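Local coordinates for cytochrome b5 reductase 4 (Homo sapiens, PDB 3LF5), which oxidises NADH as a flavohaemoprotein and probably passes the electrons through its flavin to the haem of its cytochrome b5 domain, at the protoporphyrin IX containing Fe site. Sequence-based numbering; all coordinates share one arbitrary frame.

The protoporphyrin IX containing Fe site. Residues 36, 40-42, 46-47, 50, 55, 58-59, 62-63, 66, 68, 71-72. With HEM (protoporphyrin IX containing Fe), chain B.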
# COMPACT_ATOMS: atom_id res chain seq x y z
N TYR A 36 9.91 12.08 -10.02
CA TYR A 36 9.90 13.05 -8.93
C TYR A 36 10.73 12.57 -7.73
O TYR A 36 11.09 13.38 -6.87
CB TYR A 36 8.45 13.32 -8.47
CG TYR A 36 8.32 14.40 -7.41
CD1 TYR A 36 8.79 15.69 -7.64
CD2 TYR A 36 7.77 14.12 -6.17
CE1 TYR A 36 8.71 16.66 -6.65
CE2 TYR A 36 7.69 15.07 -5.22
CZ TYR A 36 8.17 16.34 -5.44
OH TYR A 36 8.11 17.30 -4.44
N HIS A 40 11.90 15.08 -4.36
CA HIS A 40 10.99 15.24 -3.22
C HIS A 40 11.73 15.80 -2.01
O HIS A 40 12.67 15.17 -1.53
CB HIS A 40 10.39 13.89 -2.88
CG HIS A 40 9.43 13.93 -1.73
ND1 HIS A 40 9.51 13.07 -0.66
CD2 HIS A 40 8.42 14.79 -1.46
CE1 HIS A 40 8.54 13.37 0.20
NE2 HIS A 40 7.86 14.40 -0.27
N PRO A 41 11.26 16.96 -1.49
CA PRO A 41 11.99 17.49 -0.34
C PRO A 41 12.06 16.57 0.87
O PRO A 41 13.02 16.60 1.60
CB PRO A 41 11.27 18.81 -0.06
CG PRO A 41 10.71 19.24 -1.39
CD PRO A 41 10.30 17.94 -2.03
N GLY A 42 11.04 15.73 1.07
CA GLY A 42 11.03 14.81 2.20
C GLY A 42 11.86 13.56 1.99
O GLY A 42 11.96 12.73 2.89
N GLU A 46 10.46 8.38 2.27
CA GLU A 46 9.14 8.85 2.66
C GLU A 46 8.14 8.68 1.51
O GLU A 46 7.03 8.19 1.72
CB GLU A 46 9.17 10.31 3.13
CG GLU A 46 9.80 10.50 4.50
CD GLU A 46 8.88 10.17 5.64
OE1 GLU A 46 7.67 10.00 5.45
OE2 GLU A 46 9.38 10.11 6.78
N LEU A 47 8.52 9.10 0.31
CA LEU A 47 7.63 9.00 -0.81
C LEU A 47 7.30 7.51 -1.06
O LEU A 47 6.16 7.14 -1.38
CB LEU A 47 8.25 9.69 -2.02
CG LEU A 47 7.36 9.88 -3.22
CD1 LEU A 47 6.08 10.62 -2.89
CD2 LEU A 47 8.17 10.63 -4.26
N ALA A 50 4.23 5.31 0.18
CA ALA A 50 2.95 5.29 -0.54
C ALA A 50 3.05 4.54 -1.86
O ALA A 50 2.09 4.52 -2.60
CB ALA A 50 2.41 6.72 -0.77
N GLY A 55 -1.96 7.26 -1.46
CA GLY A 55 -1.14 8.07 -0.58
C GLY A 55 -1.82 9.25 0.06
O GLY A 55 -1.17 10.03 0.70
N LEU A 58 -1.34 9.72 3.99
CA LEU A 58 0.03 10.09 4.30
C LEU A 58 0.30 11.54 3.86
O LEU A 58 0.91 12.31 4.60
CB LEU A 58 1.02 9.15 3.61
CG LEU A 58 1.13 7.75 4.22
CD1 LEU A 58 1.89 6.80 3.28
CD2 LEU A 58 1.82 7.81 5.59
N PHE A 59 -0.11 11.87 2.64
CA PHE A 59 0.10 13.21 2.08
C PHE A 59 -0.55 14.27 2.99
O PHE A 59 0.04 15.31 3.29
CB PHE A 59 -0.52 13.24 0.67
CG PHE A 59 -0.34 14.54 -0.08
CD1 PHE A 59 0.71 14.71 -0.96
CD2 PHE A 59 -1.22 15.60 0.11
CE1 PHE A 59 0.86 15.92 -1.65
CE2 PHE A 59 -1.06 16.80 -0.55
CZ PHE A 59 -0.00 16.94 -1.43
N VAL A 62 1.24 15.17 6.35
CA VAL A 62 2.50 15.92 6.31
C VAL A 62 2.39 17.27 5.63
O VAL A 62 3.06 18.21 6.04
CB VAL A 62 3.63 15.07 5.70
CG1 VAL A 62 3.34 14.59 4.29
CG2 VAL A 62 4.95 15.83 5.80
N HIS A 63 1.59 17.39 4.57
CA HIS A 63 1.50 18.64 3.83
C HIS A 63 0.25 18.70 2.97
O HIS A 63 0.29 18.62 1.75
CB HIS A 63 2.74 18.92 2.98
CG HIS A 63 3.29 17.73 2.26
ND1 HIS A 63 2.54 16.93 1.42
CD2 HIS A 63 4.56 17.27 2.16
CE1 HIS A 63 3.32 16.01 0.89
NE2 HIS A 63 4.55 16.20 1.31
N VAL A 66 0.11 21.13 -0.25
CA VAL A 66 1.06 21.11 -1.36
C VAL A 66 0.29 20.96 -2.68
O VAL A 66 -0.63 20.15 -2.76
CB VAL A 66 2.12 19.99 -1.16
CG1 VAL A 66 2.74 19.50 -2.48
CG2 VAL A 66 3.20 20.50 -0.25
N TYR A 68 0.05 19.42 -5.52
CA TYR A 68 0.49 18.25 -6.27
C TYR A 68 -0.09 18.23 -7.68
O TYR A 68 0.57 17.74 -8.59
CB TYR A 68 0.17 16.93 -5.55
CG TYR A 68 -1.30 16.68 -5.43
CD1 TYR A 68 -2.00 16.00 -6.43
CD2 TYR A 68 -2.02 17.20 -4.37
CE1 TYR A 68 -3.36 15.82 -6.34
CE2 TYR A 68 -3.38 17.03 -4.27
CZ TYR A 68 -4.05 16.34 -5.26
OH TYR A 68 -5.41 16.17 -5.15
N MET A 71 2.15 20.47 -9.69
CA MET A 71 3.54 20.01 -9.68
C MET A 71 3.71 18.73 -10.52
O MET A 71 4.72 18.57 -11.22
CB MET A 71 3.97 19.72 -8.25
CG MET A 71 4.10 20.94 -7.30
SD MET A 71 4.66 20.39 -5.68
CE MET A 71 6.05 19.47 -6.37
N LEU A 72 2.74 17.81 -10.42
CA LEU A 72 2.88 16.49 -11.02
C LEU A 72 2.08 16.34 -12.31
O LEU A 72 1.94 15.23 -12.81
CB LEU A 72 2.48 15.41 -10.02
CG LEU A 72 3.22 15.36 -8.67
CD1 LEU A 72 2.62 14.25 -7.85
CD2 LEU A 72 4.74 15.22 -8.91
CHA HEM B . 8.03 17.75 2.12
CHB HEM B . 6.60 13.25 3.21
CHC HEM B . 4.25 12.95 -0.96
CHD HEM B . 5.82 17.34 -2.14
C1A HEM B . 7.84 16.56 2.76
C2A HEM B . 8.32 16.21 4.06
C3A HEM B . 7.95 14.98 4.36
C4A HEM B . 7.19 14.49 3.24
CMA HEM B . 8.21 14.18 5.66
CAA HEM B . 9.13 17.15 4.95
CBA HEM B . 8.06 17.78 5.83
CGA HEM B . 8.62 18.48 7.02
O1A HEM B . 7.81 19.26 7.55
O2A HEM B . 9.81 18.26 7.40
C1B HEM B . 5.78 12.79 2.22
C2B HEM B . 5.09 11.52 2.20
C3B HEM B . 4.44 11.43 1.05
C4B HEM B . 4.69 12.65 0.30
CMB HEM B . 5.13 10.49 3.33
CAB HEM B . 3.55 10.25 0.60
CBB HEM B . 2.42 10.46 -0.08
C1C HEM B . 4.55 14.07 -1.67
C2C HEM B . 4.19 14.37 -3.04
C3C HEM B . 4.64 15.59 -3.32
C4C HEM B . 5.29 16.10 -2.17
CMC HEM B . 3.42 13.46 -4.00
CAC HEM B . 4.56 16.41 -4.61
CBC HEM B . 3.47 16.39 -5.34
C1D HEM B . 6.43 17.90 -1.07
C2D HEM B . 6.75 19.30 -0.98
C3D HEM B . 7.45 19.44 0.35
C4D HEM B . 7.48 18.11 0.92
CMD HEM B . 6.43 20.38 -2.03
CAD HEM B . 7.95 20.75 0.95
CBD HEM B . 6.77 21.53 1.55
CGD HEM B . 7.35 22.82 2.11
O1D HEM B . 8.05 23.54 1.37
O2D HEM B . 7.11 23.08 3.32
NA HEM B . 7.15 15.46 2.27
NB HEM B . 5.53 13.47 1.05
NC HEM B . 5.22 15.16 -1.17
ND HEM B . 6.86 17.24 0.04
FE HEM B . 6.17 15.34 0.52
O HOH W 1 5.20 19.26 7.22
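Two histidines clamp the haem iron of this cytochrome b5 fold in a near-octahedral site; His40, an axial ligand, opens the family's HPGG motif, to which Pro41 and Gly42 also belong. The haem is partly occupied and modelled in two conformers, the contacts being those of one. His63 NE2 lies 2.0 Å and His40 NE2 2.1 Å from HEM FE, and the two bonds run through the iron at 178°. The His40 imidazole, its CG anti to the backbone N, carries Gly42 N over the centre of one face, whereas His63 CG sits between the backbone N and the carbonyl carbon, the crowded position (chi1 41°), with Val62 CG1 over its ring. Packing is tight around the inward vinyl edge. Leu72 CD1 and Tyr68 CB close on vinyl carbon CBC, and the Phe59 ring sets its CE1 edge against pyrrole ring C of HEM, the planes 82° apart. Tyr36 CE2 comes within 3.5 Å of HEM vinyl carbon CAC, and its phenol OH lies 3.2 Å from HEM meso carbon CHD. An alanine here would probably loosen the packing over this vinyl and meso edge. The pyrrole faces are sandwiched just as closely: Pro41 CD covers ring D, while Gly42 CA and Val62 CG2 cover opposite faces of ring A. The loose side is at the propionate carboxylates, where a water bridges HEM O1A (2.6 Å) to Val62 O (2.7 Å). Six-coordinate iron held this way suits the domain to passing single electrons.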